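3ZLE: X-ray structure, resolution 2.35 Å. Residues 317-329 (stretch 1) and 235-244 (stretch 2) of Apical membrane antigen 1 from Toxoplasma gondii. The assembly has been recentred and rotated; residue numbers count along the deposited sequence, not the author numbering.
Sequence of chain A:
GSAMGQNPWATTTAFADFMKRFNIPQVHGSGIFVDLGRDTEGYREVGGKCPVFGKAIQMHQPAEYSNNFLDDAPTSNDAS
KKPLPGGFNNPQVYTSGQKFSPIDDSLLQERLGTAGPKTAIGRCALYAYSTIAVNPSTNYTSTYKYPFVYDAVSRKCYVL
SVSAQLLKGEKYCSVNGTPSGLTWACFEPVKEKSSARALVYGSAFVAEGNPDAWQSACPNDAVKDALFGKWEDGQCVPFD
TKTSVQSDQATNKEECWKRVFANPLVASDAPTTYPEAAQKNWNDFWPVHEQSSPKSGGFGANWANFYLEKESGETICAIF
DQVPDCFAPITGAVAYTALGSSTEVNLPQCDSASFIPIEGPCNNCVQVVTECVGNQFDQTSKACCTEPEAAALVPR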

# COMPACT_ATOMS: atom_id res chain seq x y z
N CYS A 317 11.96 -10.34 10.46
CA CYS A 317 11.38 -9.26 9.64
C CYS A 317 12.13 -7.96 9.89
O CYS A 317 11.93 -7.30 10.92
CB CYS A 317 9.95 -9.05 10.03
SG CYS A 317 9.03 -8.00 8.91
N ALA A 318 13.05 -7.62 8.99
CA ALA A 318 13.89 -6.41 9.15
C ALA A 318 13.31 -5.28 8.34
O ALA A 318 13.47 -5.22 7.11
CB ALA A 318 15.33 -6.68 8.71
N ILE A 319 12.64 -4.37 9.03
CA ILE A 319 11.99 -3.26 8.38
C ILE A 319 12.89 -2.03 8.31
O ILE A 319 13.44 -1.59 9.30
CB ILE A 319 10.74 -2.91 9.14
CG1 ILE A 319 9.69 -4.01 8.96
CG2 ILE A 319 10.27 -1.51 8.78
CD1 ILE A 319 8.60 -3.96 10.02
N PHE A 320 13.01 -1.46 7.13
CA PHE A 320 13.96 -0.37 6.99
C PHE A 320 13.35 0.79 6.25
O PHE A 320 12.28 0.66 5.66
CB PHE A 320 15.24 -0.86 6.30
CG PHE A 320 15.02 -1.35 4.88
CD1 PHE A 320 14.62 -2.67 4.64
CD2 PHE A 320 15.30 -0.52 3.80
CE1 PHE A 320 14.51 -3.15 3.35
CE2 PHE A 320 15.12 -0.97 2.49
CZ PHE A 320 14.70 -2.28 2.27
N ASP A 321 14.06 1.91 6.25
CA ASP A 321 13.49 3.14 5.71
C ASP A 321 14.36 3.83 4.70
O ASP A 321 14.17 5.01 4.44
CB ASP A 321 13.15 4.12 6.83
CG ASP A 321 14.38 4.68 7.52
OD1 ASP A 321 15.51 4.34 7.12
OD2 ASP A 321 14.20 5.40 8.51
N GLN A 322 15.21 3.07 4.01
CA GLN A 322 15.96 3.59 2.86
C GLN A 322 15.46 3.04 1.53
O GLN A 322 15.13 1.87 1.41
CB GLN A 322 17.43 3.26 3.00
CG GLN A 322 18.06 3.80 4.27
CD GLN A 322 19.18 4.77 3.97
OE1 GLN A 322 20.08 4.47 3.18
NE2 GLN A 322 19.11 5.95 4.58
N VAL A 323 15.50 3.87 0.50
CA VAL A 323 15.24 3.40 -0.81
C VAL A 323 16.36 2.45 -1.21
O VAL A 323 17.53 2.87 -1.29
CB VAL A 323 15.13 4.54 -1.82
CG1 VAL A 323 15.06 3.96 -3.24
CG2 VAL A 323 13.89 5.39 -1.53
N PRO A 324 16.00 1.21 -1.58
CA PRO A 324 17.01 0.21 -1.89
C PRO A 324 17.35 0.34 -3.36
O PRO A 324 16.54 0.84 -4.13
CB PRO A 324 16.30 -1.12 -1.59
CG PRO A 324 14.86 -0.84 -1.79
CD PRO A 324 14.64 0.65 -1.57
N ASP A 325 18.55 -0.08 -3.76
CA ASP A 325 18.98 0.07 -5.15
C ASP A 325 19.60 -1.21 -5.71
O ASP A 325 20.14 -1.23 -6.78
CB ASP A 325 19.96 1.27 -5.30
CG ASP A 325 21.22 1.09 -4.47
OD1 ASP A 325 21.48 -0.04 -3.99
OD2 ASP A 325 22.04 2.06 -4.39
N CYS A 326 19.48 -2.30 -4.99
CA CYS A 326 19.80 -3.59 -5.59
C CYS A 326 19.09 -4.68 -4.82
O CYS A 326 18.43 -4.42 -3.77
CB CYS A 326 21.32 -3.83 -5.58
SG CYS A 326 22.02 -3.65 -3.92
N PHE A 327 19.15 -5.88 -5.39
CA PHE A 327 18.68 -7.08 -4.76
C PHE A 327 19.83 -8.02 -4.57
O PHE A 327 20.61 -8.26 -5.50
CB PHE A 327 17.65 -7.76 -5.65
CG PHE A 327 16.31 -7.17 -5.54
CD1 PHE A 327 15.51 -7.46 -4.44
CD2 PHE A 327 15.87 -6.21 -6.46
CE1 PHE A 327 14.26 -6.90 -4.33
CE2 PHE A 327 14.62 -5.65 -6.34
CZ PHE A 327 13.81 -5.99 -5.30
N ALA A 328 19.90 -8.61 -3.38
CA ALA A 328 20.81 -9.73 -3.16
C ALA A 328 20.06 -11.07 -3.35
O ALA A 328 19.19 -11.40 -2.54
CB ALA A 328 21.36 -9.66 -1.71
N PRO A 329 20.36 -11.83 -4.40
CA PRO A 329 19.54 -13.08 -4.51
C PRO A 329 19.95 -14.09 -3.44
O PRO A 329 21.14 -14.43 -3.32
CB PRO A 329 19.87 -13.62 -5.93
CG PRO A 329 21.23 -13.04 -6.23
CD PRO A 329 21.35 -11.71 -5.51
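Stretch 2 (235-244) QCVPFDTKTS

Stretch 1 is made of two extended segments, strands 317-320 and 326-329, joined by a loop. Stretch 2 enters as a short strand through Cys236 and Pro238, then gives way to a turn around Asp240 before extending again at Ser244. The strand of stretch 2 crosses strand 326-329 almost at a right angle, with a crossing angle of -84° and a closest approach of 6.3 Å between the axes. Strands so oriented cannot pair as neighbours in a sheet, and no direct hydrogen bond links the two stretches; the contact is made mostly by side chains, with one disulfide, some backbone atoms and a bridging water. Three places fix the register: CA of Ala328 lies 5.6 Å from CA of Cys236, CA of Ala318 lies 5.6 Å from CA of Asp240, and CA of Phe320 comes within 4.4 Å of CA of Ser244.

At the crossing, Cys326 SG and Cys236 SG are joined at 2.1 Å in a disulfide whose chi3 of 88° is close to the relaxed value. Cys326 adopts the p rotamer and Cys236 the t rotamer, and both CA-to-CB bonds point toward the opposing stretch. Ala328, two residues on along the strand, points the same way; its small CB packs 4.3 Å from Cys236 SG and 4.3 Å from Pro238 CD, an apolar fit beside the sulfur.

Phe239 has the largest area covered by the other stretch. Its ring forms an offset stack with Phe320, the planes only 3° apart and the centroids separated by 3.9 Å, with Phe320 CE2 3.5 Å from Phe239 CD1. Phe239 CB also lies over the Phe320 face, 4.0 Å from its centroid, so Phe239 meets the face of Phe320 with its CB as well as with its ring. Pro324 CB approaches Phe239 CE1 at 4.0 Å, and the aliphatic start of Gln322 contributes CB at 3.9 Å from Phe239 CE2.

The turn of stretch 2 is held from within: Ser244 OG donates to Asp240 O at 2.6 Å, and Thr243 N donates to the same oxygen at 3.3 Å. With its hydroxyl thus satisfied, compact Ser244 can lie close against strand 317-320. Its OG is 3.7 Å from Ala318 CB and 3.7 Å from Phe320 CB, while its CB approaches Ile319 O at 3.3 Å. A water bridges the backbones here, donating to Thr243 O at 3.2 Å and accepting from Asp321 N at 2.9 Å.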

# COMPACT_ATOMS: atom_id res chain seq x y z
N GLN A 235 29.17 -4.99 -4.55
CA GLN A 235 28.39 -6.06 -3.92
C GLN A 235 27.08 -5.37 -3.53
O GLN A 235 27.10 -4.17 -3.22
CB GLN A 235 29.16 -6.55 -2.67
CG GLN A 235 28.34 -6.87 -1.46
CD GLN A 235 29.19 -7.39 -0.32
OE1 GLN A 235 30.37 -7.08 -0.20
NE2 GLN A 235 28.59 -8.19 0.52
N CYS A 236 25.93 -6.04 -3.71
CA CYS A 236 24.71 -5.71 -2.96
C CYS A 236 24.76 -6.12 -1.49
O CYS A 236 24.76 -7.30 -1.17
CB CYS A 236 23.47 -6.38 -3.58
SG CYS A 236 21.90 -5.60 -3.04
N VAL A 237 24.70 -5.17 -0.58
CA VAL A 237 24.61 -5.54 0.80
C VAL A 237 23.22 -5.34 1.35
O VAL A 237 22.75 -4.22 1.42
CB VAL A 237 25.72 -4.92 1.69
CG1 VAL A 237 26.86 -4.37 0.86
CG2 VAL A 237 25.15 -3.87 2.62
N PRO A 238 22.58 -6.44 1.78
CA PRO A 238 21.16 -6.40 2.12
C PRO A 238 20.99 -5.66 3.41
O PRO A 238 21.85 -5.71 4.27
CB PRO A 238 20.77 -7.92 2.31
CG PRO A 238 22.07 -8.66 2.41
CD PRO A 238 23.13 -7.84 1.71
N PHE A 239 19.82 -5.08 3.60
CA PHE A 239 19.41 -4.54 4.88
C PHE A 239 19.11 -5.65 5.86
O PHE A 239 18.38 -6.59 5.55
CB PHE A 239 18.18 -3.67 4.69
CG PHE A 239 18.43 -2.46 3.86
CD1 PHE A 239 18.29 -2.51 2.48
CD2 PHE A 239 18.80 -1.27 4.45
CE1 PHE A 239 18.59 -1.41 1.70
CE2 PHE A 239 19.15 -0.18 3.68
CZ PHE A 239 19.02 -0.25 2.30
N ASP A 240 19.56 -5.46 7.09
CA ASP A 240 19.44 -6.46 8.14
C ASP A 240 19.31 -5.74 9.48
O ASP A 240 18.91 -4.60 9.54
CB ASP A 240 20.68 -7.33 8.17
CG ASP A 240 21.95 -6.51 8.28
OD1 ASP A 240 21.87 -5.29 8.66
OD2 ASP A 240 23.02 -7.08 8.03
N THR A 241 19.65 -6.44 10.56
CA THR A 241 19.63 -5.86 11.89
C THR A 241 20.43 -4.53 11.99
O THR A 241 19.95 -3.55 12.56
CB THR A 241 20.11 -6.88 12.94
OG1 THR A 241 21.17 -7.66 12.38
CG2 THR A 241 18.94 -7.84 13.33
N LYS A 242 21.57 -4.46 11.31
CA LYS A 242 22.45 -3.31 11.43
C LYS A 242 21.78 -2.02 10.95
O LYS A 242 21.94 -0.96 11.56
CB LYS A 242 23.76 -3.54 10.66
CG LYS A 242 24.82 -4.32 11.44
CD LYS A 242 24.90 -3.91 12.92
CE LYS A 242 24.95 -2.39 13.12
NZ LYS A 242 26.01 -1.72 12.31
N THR A 243 21.01 -2.12 9.87
CA THR A 243 20.62 -0.96 9.08
C THR A 243 19.10 -0.87 9.01
O THR A 243 18.53 -0.36 8.04
CB THR A 243 21.14 -1.09 7.65
OG1 THR A 243 21.02 -2.46 7.23
CG2 THR A 243 22.61 -0.69 7.57
N SER A 244 18.42 -1.36 10.04
CA SER A 244 16.98 -1.35 10.03
C SER A 244 16.36 -0.64 11.21
O SER A 244 17.01 -0.35 12.19
CB SER A 244 16.45 -2.78 9.87
OG SER A 244 16.85 -3.30 8.58
O HOH W 1 16.21 1.82 8.14